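Local coordinates for Co-chaperone DjlA N-terminal domain-containing protein (PDB 2H5N) that is of unknown function but binds a magnesium ion and has an all-helical TerB-like domain, related to tellurite resistance proteins, at residues Ile94-Gly99 with Met121-Ala126; Ser89-Ile94 with Cys116-Met121; Lys23-Met28 with Ala41-Glu46; Glu17-Ile22 with Asp65-Ser70; Glu46-Gly51 with Asp55-Leu60. All coordinates share one frame; numbering follows the deposited sequence.

How the contacts relate
From the N terminus, contact 4 opens first, on helix 15-30, and closes a long loop at residues 65-70. Contacts 3 and 5 both lie within that loop. Contact 3 closes the shorter loop from helix 15-30 to helix 37-47, which includes the magnesium site. Contact 5 follows in series, shares Glu46 with it, and closes the tight turn into helix 54-64. In the C-terminal half, contacts 2 and 1 cross: their segments alternate along the chain and share Ile94 and Met121. They tie helix 81-94 and the loop after it to the run leading into helix 123-130. Tyr90 and Ile94 of helix 81-94 join the two halves, Tyr90 through Met43, Phe47 and Phe50.

Contact 1. Residues Ile94-Gly99 with Met121-Ala126; sequences IMASDG and MTVMEA
Val123 meets Ala96 and Gly99 where the loop after helix 81-94 passes the start of helix 123-130. At the head of the second segment, Met121 turns to helices 81-94 and 103-116, resting on Lys85, Ala88 and Trp109. Thr122 comes next and is the N-cap. Its OG1 accepts a bond of 3.2 Å from Glu125 N, nearly straight at 174°. Val123 then carries the contact with its two methyls. CG2 lies 3.7 Å from Ala96 CB. The torsion that sets CG2 opposite the backbone N puts CG1 between N and the carbonyl carbon (chi1 56°). There CG1 lies 3.8 Å from Gly99 O, a packing contact and not a bond. Glu125 returns the cap: Thr122 N donates to Glu125 OE1 at 3.2 Å, from above the carboxylate plane and 39° out of it. Ala126 packs on Val93 and Trp109, and its N bonds to Thr122 O at 3.0 Å. The patch is small and near the surface. Two apolar groups and one carbonyl do the touching, while the polar bonds stay within residues 121-126. Thr122 and Glu125 thus form a capping box, a classical N-terminal cap of an alpha helix, here of the last helix of this all-helical TerB-like domain.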
# COMPACT_ATOMS: atom_id res chain seq x y z
N ILE A 94 9.45 -4.44 -15.97
CA ILE A 94 9.56 -4.00 -14.56
C ILE A 94 9.78 -5.17 -13.59
O ILE A 94 10.65 -5.10 -12.71
CB ILE A 94 8.37 -3.12 -14.12
CG1 ILE A 94 8.55 -1.72 -14.68
CG2 ILE A 94 8.21 -3.08 -12.56
CD1 ILE A 94 7.26 -0.89 -14.69
N MET A 95 9.01 -6.24 -13.75
CA MET A 95 9.12 -7.35 -12.82
C MET A 95 10.09 -8.45 -13.28
O MET A 95 10.34 -9.40 -12.53
CB MET A 95 7.73 -7.88 -12.40
CG MET A 95 6.84 -6.85 -11.62
SD MET A 95 5.32 -7.60 -11.12
CE MET A 95 4.74 -8.05 -12.74
N ALA A 96 10.65 -8.32 -14.48
CA ALA A 96 11.62 -9.31 -14.94
C ALA A 96 12.94 -9.12 -14.20
O ALA A 96 13.32 -8.00 -13.87
CB ALA A 96 11.83 -9.25 -16.48
N SER A 97 13.61 -10.24 -13.93
CA SER A 97 14.92 -10.23 -13.29
C SER A 97 15.80 -11.23 -14.04
O SER A 97 15.53 -12.44 -14.03
CB SER A 97 14.79 -10.58 -11.81
OG SER A 97 15.87 -10.03 -11.06
N ASP A 98 16.82 -10.71 -14.72
CA ASP A 98 17.71 -11.49 -15.60
C ASP A 98 16.94 -12.12 -16.79
O ASP A 98 17.25 -13.24 -17.23
CB ASP A 98 18.51 -12.54 -14.80
CG ASP A 98 19.83 -12.00 -14.23
OD1 ASP A 98 20.07 -10.76 -14.27
OD2 ASP A 98 20.63 -12.81 -13.74
N GLY A 99 15.93 -11.39 -17.29
CA GLY A 99 15.16 -11.78 -18.48
C GLY A 99 14.16 -12.89 -18.22
O GLY A 99 13.62 -13.52 -19.17
N MET A 121 2.40 -10.70 -24.92
CA MET A 121 3.73 -10.96 -25.44
C MET A 121 4.50 -11.77 -24.38
O MET A 121 4.14 -11.80 -23.20
CB MET A 121 4.46 -9.65 -25.80
CG MET A 121 4.62 -8.69 -24.63
SD MET A 121 5.45 -7.10 -24.94
CE MET A 121 4.19 -6.21 -25.79
N THR A 122 5.57 -12.43 -24.81
CA THR A 122 6.51 -13.04 -23.86
C THR A 122 7.40 -11.95 -23.28
O THR A 122 7.49 -10.85 -23.82
CB THR A 122 7.40 -14.08 -24.52
OG1 THR A 122 8.32 -13.42 -25.39
CG2 THR A 122 6.57 -15.06 -25.34
N VAL A 123 8.09 -12.31 -22.20
CA VAL A 123 8.93 -11.38 -21.47
C VAL A 123 10.15 -11.03 -22.34
O VAL A 123 10.67 -9.91 -22.27
CB VAL A 123 9.25 -11.94 -20.05
CG1 VAL A 123 9.90 -13.34 -20.11
CG2 VAL A 123 10.08 -10.95 -19.23
N MET A 124 10.59 -12.00 -23.17
CA MET A 124 11.64 -11.78 -24.17
C MET A 124 11.25 -10.67 -25.15
O MET A 124 12.05 -9.75 -25.36
CB MET A 124 11.95 -13.09 -24.91
CG MET A 124 12.96 -12.95 -26.08
SD MET A 124 13.72 -14.50 -26.64
CE MET A 124 14.89 -14.88 -25.32
N GLU A 125 10.06 -10.78 -25.75
CA GLU A 125 9.52 -9.76 -26.66
C GLU A 125 9.34 -8.40 -25.97
O GLU A 125 9.55 -7.36 -26.59
CB GLU A 125 8.18 -10.20 -27.27
CG GLU A 125 8.31 -11.18 -28.43
CD GLU A 125 7.02 -11.98 -28.67
OE1 GLU A 125 6.05 -11.86 -27.89
OE2 GLU A 125 7.01 -12.76 -29.65
N ALA A 126 8.92 -8.42 -24.71
CA ALA A 126 8.89 -7.22 -23.87
C ALA A 126 10.25 -6.54 -23.75
O ALA A 126 10.35 -5.34 -23.96
CB ALA A 126 8.36 -7.54 -22.51

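Contact 2. Residues Ser89-Ile94 with Cys116-Met121; sequences SYLGVI and CGLPTM
This contact packs helix 81-94 against the loop that joins helices 103-116 and 123-130. That loop starts with a Schellman motif, in which Gly117 has positive phi. Leu118 follows directly and turns inward. Its CD1 meets Leu91 CD1 at 3.9 Å, methyl to methyl, with the two side chains crossing at about a right angle. Trp109 and Ile112 of helix 103-116 also pack on Leu91. Further along, Met121 covers Ser89. Its CG sits between the backbone N and the carbonyl carbon (chi1 59°). With chi2 extended, this sets Met121 SD 3.3 Å from Ser89 OG. The bend at chi3 (76°) then turns Met121 CE to 3.3 Å from Ser89 OG as well. Met121 SD also lies 3.8 Å from Ser89 CA, so the thioether rests over the serine alongside its backbone. The hydroxyl has its polar partners elsewhere: Ser89 OG is hydrogen-bonded to Lys85 O, one turn back in its own helix, and to Asn129 ND2 of helix 123-130. The sulfur therefore lies beside a buried hydroxyl that is already satisfied, and no hydrogen bond spans the two segments. Leu118 and Met121, three residues apart, thus pack on helix 81-94 from an extended linker that follows a Schellman turn, within the all-helical TerB-like domain.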
# COMPACT_ATOMS: atom_id res chain seq x y z
N SER A 89 5.16 -3.58 -22.96
CA SER A 89 6.56 -4.04 -22.91
C SER A 89 7.18 -3.51 -21.65
O SER A 89 7.87 -4.25 -20.95
CB SER A 89 7.35 -3.63 -24.17
OG SER A 89 6.66 -4.07 -25.33
N TYR A 90 6.89 -2.26 -21.35
CA TYR A 90 7.35 -1.56 -20.15
C TYR A 90 6.89 -2.26 -18.87
O TYR A 90 7.68 -2.51 -17.96
CB TYR A 90 6.81 -0.12 -20.18
CG TYR A 90 6.98 0.65 -18.89
CD1 TYR A 90 8.26 0.92 -18.39
CD2 TYR A 90 5.86 1.10 -18.15
CE1 TYR A 90 8.42 1.61 -17.22
CE2 TYR A 90 6.03 1.83 -16.97
CZ TYR A 90 7.32 2.08 -16.51
OH TYR A 90 7.55 2.79 -15.33
N LEU A 91 5.61 -2.62 -18.82
CA LEU A 91 5.08 -3.26 -17.65
C LEU A 91 5.75 -4.62 -17.47
O LEU A 91 6.05 -5.02 -16.37
CB LEU A 91 3.56 -3.32 -17.68
CG LEU A 91 2.84 -1.97 -17.50
CD1 LEU A 91 1.39 -2.14 -17.84
CD2 LEU A 91 3.00 -1.37 -16.06
N GLY A 92 6.06 -5.28 -18.59
CA GLY A 92 6.63 -6.59 -18.58
C GLY A 92 8.07 -6.66 -18.13
O GLY A 92 8.47 -7.66 -17.53
N VAL A 93 8.84 -5.62 -18.43
CA VAL A 93 10.23 -5.59 -18.00
C VAL A 93 10.42 -5.16 -16.56
O VAL A 93 11.47 -5.47 -15.98
CB VAL A 93 11.13 -4.72 -18.92
CG1 VAL A 93 10.94 -5.10 -20.40
CG2 VAL A 93 10.89 -3.26 -18.67
N ILE A 94 9.45 -4.44 -15.97
CA ILE A 94 9.56 -4.00 -14.56
C ILE A 94 9.78 -5.17 -13.59
O ILE A 94 10.65 -5.10 -12.71
CB ILE A 94 8.37 -3.12 -14.12
CG1 ILE A 94 8.55 -1.72 -14.68
CG2 ILE A 94 8.21 -3.08 -12.56
CD1 ILE A 94 7.26 -0.89 -14.69
N CYS A 116 -6.37 -3.18 -19.54
CA CYS A 116 -6.00 -1.97 -20.28
C CYS A 116 -6.07 -2.21 -21.81
O CYS A 116 -5.80 -1.30 -22.56
CB CYS A 116 -4.59 -1.52 -19.89
SG CYS A 116 -4.46 -0.80 -18.24
N GLY A 117 -6.39 -3.44 -22.23
CA GLY A 117 -6.40 -3.80 -23.65
C GLY A 117 -5.06 -3.82 -24.39
O GLY A 117 -4.99 -3.48 -25.60
N LEU A 118 -3.99 -4.22 -23.66
CA LEU A 118 -2.63 -4.32 -24.20
C LEU A 118 -2.46 -5.70 -24.85
O LEU A 118 -3.14 -6.66 -24.44
CB LEU A 118 -1.58 -4.12 -23.09
CG LEU A 118 -1.79 -2.90 -22.17
CD1 LEU A 118 -0.82 -2.88 -20.99
CD2 LEU A 118 -1.77 -1.56 -22.94
N PRO A 119 -1.55 -5.81 -25.85
CA PRO A 119 -1.33 -7.12 -26.49
C PRO A 119 -0.52 -8.05 -25.59
O PRO A 119 0.28 -7.59 -24.76
CB PRO A 119 -0.52 -6.75 -27.73
CG PRO A 119 0.29 -5.56 -27.27
CD PRO A 119 -0.70 -4.76 -26.44
N THR A 120 -0.77 -9.35 -25.71
CA THR A 120 0.01 -10.34 -24.97
C THR A 120 1.33 -10.53 -25.70
O THR A 120 1.39 -10.46 -26.93
CB THR A 120 -0.74 -11.72 -24.74
OG1 THR A 120 -0.41 -12.67 -25.76
CG2 THR A 120 -2.23 -11.55 -24.67
N MET A 121 2.40 -10.70 -24.92
CA MET A 121 3.73 -10.96 -25.44
C MET A 121 4.50 -11.77 -24.38
O MET A 121 4.14 -11.80 -23.20
CB MET A 121 4.46 -9.65 -25.80
CG MET A 121 4.62 -8.69 -24.63
SD MET A 121 5.45 -7.10 -24.94
CE MET A 121 4.19 -6.21 -25.79

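Contact 3. Residues Lys23-Met28 with Ala41-Glu46; sequences KMAKSM and AVMTRE
Ala25 and Met43 meet inside a helix-loop-helix unit, formed by helices 15-30 and 37-47. The magnesium site (Val29, Asp32, Lys34) lies at the end of helix 15-30 and in the loop after it. Met43 does most of the reaching. Its CG stands opposite the backbone N (chi1 -172°) and the chain runs on straight as far as SD, so the side chain extends across the gap between the helices. CG of Met43 lies 3.7 Å from Ala25 CB, and SD of Met43 is 3.8 Å from Ala25 CB. The small alanine lets the thioether lie close to the helix backbone: Met43 SD is 4.0 Å from Lys26 N. At SD the chain bends (chi3 81°), and Met43 CE turns alongside the lysine stem, 4.4 Å from Lys26 CG. Lys26 uses only that stem here. It stretches away nearly straight, and NZ finds weak polar partners in helix 54-64, at Asp65 and at Ile35 of the third subunit. Ile94 of helix 81-94 packs on both Ala25 and Met43, and Pro37 of the third subunit packs on Met43. The contact is buried, and no hydrogen bond crosses it. On another side of helix 15-30, Ser27 folds back on its own backbone. Ser27 OG donates to Lys23 O at 2.6 Å, tilted 29° from the carbonyl plane, while Ser27 N reaches Lys23 O at 3.0 Å from the opposite face.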
# COMPACT_ATOMS: atom_id res chain seq x y z
N LYS A 23 0.90 5.21 -13.02
CA LYS A 23 -0.15 4.70 -12.12
C LYS A 23 -0.42 3.18 -12.34
O LYS A 23 -0.64 2.41 -11.38
CB LYS A 23 -1.44 5.53 -12.33
CG LYS A 23 -2.67 5.24 -11.44
CD LYS A 23 -2.36 5.51 -9.96
CE LYS A 23 -3.59 5.76 -9.08
NZ LYS A 23 -3.34 6.80 -7.97
N MET A 24 -0.36 2.74 -13.58
CA MET A 24 -0.50 1.31 -13.87
C MET A 24 0.67 0.50 -13.31
O MET A 24 0.48 -0.56 -12.72
CB MET A 24 -0.73 1.05 -15.37
CG MET A 24 -2.12 1.61 -15.89
SD MET A 24 -3.57 0.79 -15.15
CE MET A 24 -3.84 1.86 -13.70
N ALA A 25 1.87 1.06 -13.42
CA ALA A 25 3.11 0.46 -12.94
C ALA A 25 3.15 0.37 -11.43
O ALA A 25 3.54 -0.67 -10.88
CB ALA A 25 4.31 1.25 -13.47
N LYS A 26 2.78 1.45 -10.76
CA LYS A 26 2.55 1.43 -9.31
C LYS A 26 1.53 0.35 -8.84
O LYS A 26 1.76 -0.39 -7.87
CB LYS A 26 2.13 2.80 -8.84
CG LYS A 26 3.31 3.76 -8.54
CD LYS A 26 2.76 5.13 -8.16
CE LYS A 26 3.86 6.09 -7.88
NZ LYS A 26 3.43 7.35 -7.15
N SER A 27 0.39 0.31 -9.50
CA SER A 27 -0.67 -0.60 -9.10
C SER A 27 -0.17 -2.03 -9.24
O SER A 27 -0.40 -2.85 -8.35
CB SER A 27 -1.92 -0.38 -9.96
OG SER A 27 -2.30 1.00 -9.99
N MET A 28 0.49 -2.34 -10.35
CA MET A 28 1.01 -3.70 -10.60
C MET A 28 2.01 -4.13 -9.51
O MET A 28 1.82 -5.21 -8.93
CB MET A 28 1.59 -3.82 -12.01
CG MET A 28 2.16 -5.20 -12.43
SD MET A 28 2.87 -5.26 -14.09
CE MET A 28 4.31 -4.21 -13.83
N ALA A 41 13.19 0.79 -9.10
CA ALA A 41 14.26 1.44 -9.87
C ALA A 41 14.14 1.21 -11.40
O ALA A 41 14.36 2.14 -12.18
CB ALA A 41 15.62 0.96 -9.36
N VAL A 42 13.83 -0.02 -11.81
CA VAL A 42 13.58 -0.33 -13.24
C VAL A 42 12.38 0.47 -13.70
O VAL A 42 12.41 1.08 -14.79
CB VAL A 42 13.30 -1.84 -13.48
CG1 VAL A 42 13.01 -2.13 -14.97
CG2 VAL A 42 14.50 -2.67 -13.04
N MET A 43 11.35 0.52 -12.85
CA MET A 43 10.14 1.33 -13.13
C MET A 43 10.53 2.79 -13.45
O MET A 43 10.13 3.34 -14.49
CB MET A 43 9.14 1.24 -11.95
CG MET A 43 7.72 1.90 -12.17
SD MET A 43 6.72 1.96 -10.66
CE MET A 43 7.44 3.40 -9.93
N THR A 44 11.28 3.44 -12.58
CA THR A 44 11.58 4.83 -12.85
C THR A 44 12.61 4.99 -13.99
O THR A 44 12.49 5.90 -14.78
CB THR A 44 12.02 5.58 -11.60
OG1 THR A 44 13.05 4.84 -10.96
CG2 THR A 44 10.81 5.73 -10.62
N ARG A 45 13.62 4.12 -14.05
CA ARG A 45 14.66 4.23 -15.10
C ARG A 45 14.02 4.06 -16.49
O ARG A 45 14.20 4.90 -17.37
CB ARG A 45 15.77 3.20 -14.88
CG ARG A 45 16.95 3.33 -15.82
CD ARG A 45 17.98 2.25 -15.48
NE ARG A 45 17.55 0.91 -15.89
CZ ARG A 45 17.34 -0.13 -15.08
NH1 ARG A 45 17.54 -0.03 -13.75
NH2 ARG A 45 16.94 -1.29 -15.60
N GLU A 46 13.22 3.01 -16.67
CA GLU A 46 12.61 2.74 -17.96
C GLU A 46 11.49 3.69 -18.37
O GLU A 46 11.21 3.83 -19.56
CB GLU A 46 12.16 1.27 -18.04
CG GLU A 46 13.33 0.27 -17.89
CD GLU A 46 14.35 0.39 -19.02
OE1 GLU A 46 13.93 0.40 -20.19
OE2 GLU A 46 15.57 0.47 -18.75

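Contact 4. Residues Glu17-Ile22 with Asp65-Ser70; sequences ELTAII and DSIEAS
The backbone of residues 17-22 is regular helix, whereas residues 65-70 run through a turn and enter helix 69-77 at Ala69. Glu68 holds the N-cap position there. The closest CA atoms, those of Ala20 and Ala69, are 7.7 Å apart. Just before the cap, Ile67 has an extended backbone (phi -117°, psi 149°), and its CB points at the first helix. Its CG1 lies between the backbone N and the carbonyl carbon (chi1 65°), and this branch does the touching. CG1 of Ile67 is 3.9 Å from Thr19 CG2, and CD1 of Ile67 is 4.1 Å from Thr19 CG2. The tip then slides along the helix surface, where Ile67 CD1 comes to 4.4 Å from Ala20 CA. Ala72 of helix 69-77 packs on both Ala20 and Ile67. Thr19 divides its branches between two tasks. CG2 serves the contact, while OG1 is hydrogen-bonded to Gly15 O of its own helix. The carbonyl of Ile67 is held from helix 15-30 as well, since Lys23 NZ is hydrogen-bonded to Ile67 O. The chemistry across the contact is therefore aliphatic carbon against aliphatic carbon. It implies a fit by shape, with the threonine hydroxyl already satisfied and a polar tie between turn and helix supplied beside it by Lys23.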
# COMPACT_ATOMS: atom_id res chain seq x y z
N GLU A 17 -1.50 10.86 -20.08
CA GLU A 17 -1.13 9.49 -20.49
C GLU A 17 0.10 9.00 -19.74
O GLU A 17 0.10 7.87 -19.27
CB GLU A 17 -0.88 9.39 -22.00
CG GLU A 17 -2.19 9.30 -22.82
CD GLU A 17 -1.97 9.57 -24.32
OE1 GLU A 17 -0.94 10.20 -24.70
OE2 GLU A 17 -2.85 9.17 -25.13
N LEU A 18 1.12 9.85 -19.60
CA LEU A 18 2.30 9.52 -18.82
C LEU A 18 1.97 9.23 -17.36
O LEU A 18 2.51 8.29 -16.78
CB LEU A 18 3.31 10.68 -18.91
CG LEU A 18 4.05 10.85 -20.26
CD1 LEU A 18 4.94 12.12 -20.22
CD2 LEU A 18 4.94 9.65 -20.59
N THR A 19 1.11 10.06 -16.76
CA THR A 19 0.63 9.85 -15.40
C THR A 19 -0.08 8.49 -15.31
O THR A 19 0.08 7.75 -14.34
CB THR A 19 -0.33 11.02 -15.02
OG1 THR A 19 0.37 12.28 -15.16
CG2 THR A 19 -0.79 10.89 -13.60
N ALA A 20 -0.88 8.17 -16.33
CA ALA A 20 -1.59 6.89 -16.41
C ALA A 20 -0.67 5.68 -16.46
O ALA A 20 -0.92 4.66 -15.78
CB ALA A 20 -2.56 6.88 -17.61
N ILE A 21 0.38 5.77 -17.29
CA ILE A 21 1.39 4.73 -17.40
C ILE A 21 2.03 4.42 -16.04
O ILE A 21 2.06 3.27 -15.59
CB ILE A 21 2.47 5.11 -18.45
CG1 ILE A 21 1.83 5.09 -19.87
CG2 ILE A 21 3.74 4.17 -18.35
CD1 ILE A 21 2.68 5.72 -20.95
N ILE A 22 2.50 5.47 -15.39
CA ILE A 22 3.14 5.31 -14.09
C ILE A 22 2.17 4.81 -12.97
O ILE A 22 2.58 4.01 -12.14
CB ILE A 22 4.06 6.55 -13.71
CG1 ILE A 22 5.07 6.12 -12.66
CG2 ILE A 22 3.28 7.74 -13.16
CD1 ILE A 22 6.13 5.13 -13.19
N ASP A 65 -0.72 10.30 -8.02
CA ASP A 65 -1.48 10.18 -6.77
C ASP A 65 -2.80 10.96 -6.78
O ASP A 65 -3.64 10.74 -5.93
CB ASP A 65 -0.65 10.62 -5.53
CG ASP A 65 0.73 9.98 -5.47
OD1 ASP A 65 0.86 8.75 -5.61
OD2 ASP A 65 1.69 10.73 -5.26
N SER A 66 -2.96 11.91 -7.69
CA SER A 66 -4.21 12.67 -7.73
C SER A 66 -5.21 12.09 -8.73
O SER A 66 -6.30 12.65 -8.91
CB SER A 66 -3.95 14.15 -8.06
OG SER A 66 -3.54 14.31 -9.41
N ILE A 67 -4.85 10.99 -9.40
CA ILE A 67 -5.80 10.38 -10.31
C ILE A 67 -6.17 8.98 -9.88
O ILE A 67 -5.38 8.27 -9.27
CB ILE A 67 -5.37 10.39 -11.81
CG1 ILE A 67 -4.11 9.54 -12.05
CG2 ILE A 67 -5.37 11.85 -12.39
CD1 ILE A 67 -4.19 8.67 -13.33
N GLU A 68 -7.40 8.61 -10.20
CA GLU A 68 -7.91 7.28 -9.98
C GLU A 68 -7.26 6.23 -10.91
O GLU A 68 -7.10 6.45 -12.12
CB GLU A 68 -9.42 7.29 -10.20
CG GLU A 68 -10.22 8.23 -9.28
CD GLU A 68 -10.10 7.84 -7.83
OE1 GLU A 68 -10.26 6.63 -7.54
OE2 GLU A 68 -9.85 8.73 -6.98
N ALA A 69 -6.98 5.05 -10.36
CA ALA A 69 -6.49 3.94 -11.19
C ALA A 69 -7.45 3.69 -12.35
O ALA A 69 -7.02 3.41 -13.46
CB ALA A 69 -6.21 2.66 -10.35
N SER A 70 -8.75 3.84 -12.13
CA SER A 70 -9.73 3.54 -13.19
C SER A 70 -9.64 4.52 -14.37
O SER A 70 -9.88 4.17 -15.52
CB SER A 70 -11.15 3.48 -12.60
OG SER A 70 -11.46 4.64 -11.86

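Contact 5. Residues Glu46-Gly51 with Asp55-Leu60; sequences EFMRFG and DQVDLL
Gly51 N donates to Met48 O at 2.9 Å, the shortest sound polar bond here. Arg49 N bonds likewise to Glu46 O at 3.0 Å, so residues 46-51 are wound with amides bonding three residues back. Gly51 leaves these turns with a positive phi. Met48 and Phe47, on this winding piece, carry the contact with helix 54-64. Phe47 CG stands opposite the backbone N (chi1 -170°), which swings the ring out toward that helix. There CD1 of Leu60 approaches the ring obliquely, 4.0 Å from Phe47 CE2 and 4.2 Å from Phe47 CZ. CG2 of Val57 also comes obliquely, 4.3 Å from Phe47 CD2. The same valine methyl is shared: Met48 SD lies 3.9 Å from Val57 CG2, and these two side chains cross at about a right angle. The bend of Met48 at chi2 brings the sulfur there; chi3 turns only CE. Nothing polar spans the two segments. Ile52 of the intervening turn packs on Phe47, Val57 and Leu60 and completes the apolar cluster. Among the neighbouring helices, helix 15-30 covers Leu60 through Leu18 and Thr19, Tyr90 of helix 81-94 lies against Phe47, and Phe50 makes edge-to-face ring contacts with Tyr86, Tyr90 and Phe13.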
# COMPACT_ATOMS: atom_id res chain seq x y z
N GLU A 46 13.22 3.01 -16.67
CA GLU A 46 12.61 2.74 -17.96
C GLU A 46 11.49 3.69 -18.37
O GLU A 46 11.21 3.83 -19.56
CB GLU A 46 12.16 1.27 -18.04
CG GLU A 46 13.33 0.27 -17.89
CD GLU A 46 14.35 0.39 -19.02
OE1 GLU A 46 13.93 0.40 -20.19
OE2 GLU A 46 15.57 0.47 -18.75
N PHE A 47 10.86 4.36 -17.39
CA PHE A 47 9.87 5.42 -17.64
C PHE A 47 10.45 6.56 -18.50
O PHE A 47 9.75 7.16 -19.31
CB PHE A 47 9.31 5.97 -16.32
CG PHE A 47 8.12 6.87 -16.47
CD1 PHE A 47 7.03 6.51 -17.27
CD2 PHE A 47 8.04 8.06 -15.74
CE1 PHE A 47 5.91 7.34 -17.39
CE2 PHE A 47 6.89 8.90 -15.84
CZ PHE A 47 5.84 8.53 -16.67
N MET A 48 11.74 6.85 -18.31
CA MET A 48 12.41 7.84 -19.12
C MET A 48 12.36 7.52 -20.62
O MET A 48 12.37 8.44 -21.45
CB MET A 48 13.84 7.94 -18.65
CG MET A 48 13.89 8.07 -17.18
SD MET A 48 14.35 9.73 -16.89
CE MET A 48 16.11 9.43 -16.94
N ARG A 49 12.29 6.24 -20.96
CA ARG A 49 12.26 5.85 -22.38
C ARG A 49 11.01 6.35 -23.06
O ARG A 49 10.90 6.32 -24.28
CB ARG A 49 12.36 4.34 -22.55
CG ARG A 49 13.65 3.77 -22.03
CD ARG A 49 14.42 3.21 -23.14
NE ARG A 49 15.67 2.65 -22.66
CZ ARG A 49 16.66 2.28 -23.46
NH1 ARG A 49 17.77 1.78 -22.93
NH2 ARG A 49 16.54 2.41 -24.78
N PHE A 50 10.07 6.85 -22.26
CA PHE A 50 8.81 7.43 -22.76
C PHE A 50 8.94 8.87 -23.21
O PHE A 50 7.96 9.47 -23.68
CB PHE A 50 7.69 7.27 -21.74
CG PHE A 50 7.13 5.88 -21.69
CD1 PHE A 50 6.14 5.49 -22.58
CD2 PHE A 50 7.60 4.95 -20.78
CE1 PHE A 50 5.60 4.21 -22.54
CE2 PHE A 50 7.09 3.66 -20.73
CZ PHE A 50 6.09 3.28 -21.62
N GLY A 51 10.13 9.43 -23.03
CA GLY A 51 10.52 10.67 -23.66
C GLY A 51 10.49 11.88 -22.78
O GLY A 51 10.22 12.99 -23.25
N ASP A 55 14.20 15.31 -14.47
CA ASP A 55 13.65 16.29 -13.53
C ASP A 55 12.15 16.54 -13.68
O ASP A 55 11.59 17.34 -12.93
CB ASP A 55 14.40 17.61 -13.65
CG ASP A 55 14.51 18.09 -15.09
OD1 ASP A 55 13.46 18.47 -15.68
OD2 ASP A 55 15.63 18.06 -15.63
N GLN A 56 11.53 15.91 -14.67
CA GLN A 56 10.07 15.91 -14.83
C GLN A 56 9.45 14.68 -14.20
O GLN A 56 8.25 14.64 -13.96
CB GLN A 56 9.67 15.92 -16.31
CG GLN A 56 10.08 17.19 -17.09
CD GLN A 56 9.75 17.11 -18.59
OE1 GLN A 56 10.23 16.22 -19.31
NE2 GLN A 56 8.95 18.07 -19.08
N VAL A 57 10.29 13.67 -13.94
CA VAL A 57 9.80 12.38 -13.46
C VAL A 57 9.11 12.54 -12.11
O VAL A 57 8.01 12.05 -11.90
CB VAL A 57 10.94 11.29 -13.45
CG1 VAL A 57 10.60 10.11 -12.54
CG2 VAL A 57 11.21 10.80 -14.89
N ASP A 58 9.74 13.29 -11.20
CA ASP A 58 9.22 13.37 -9.83
C ASP A 58 7.79 13.96 -9.79
O ASP A 58 6.92 13.44 -9.09
CB ASP A 58 10.22 14.05 -8.87
CG ASP A 58 11.28 13.06 -8.31
OD1 ASP A 58 10.97 11.86 -8.06
OD2 ASP A 58 12.43 13.50 -8.07
N LEU A 59 7.53 14.99 -10.60
CA LEU A 59 6.20 15.63 -10.61
C LEU A 59 5.11 14.84 -11.33
O LEU A 59 3.91 15.01 -11.05
CB LEU A 59 6.28 17.04 -11.20
CG LEU A 59 6.95 18.15 -10.39
CD1 LEU A 59 6.93 19.42 -11.24
CD2 LEU A 59 6.30 18.40 -9.00
N LEU A 60 5.52 14.01 -12.29
CA LEU A 60 4.58 13.12 -12.96
C LEU A 60 4.16 12.03 -12.01
O LEU A 60 3.02 11.61 -12.00
CB LEU A 60 5.20 12.49 -14.21
CG LEU A 60 5.18 13.35 -15.46
CD1 LEU A 60 6.07 12.71 -16.49
CD2 LEU A 60 3.76 13.51 -15.96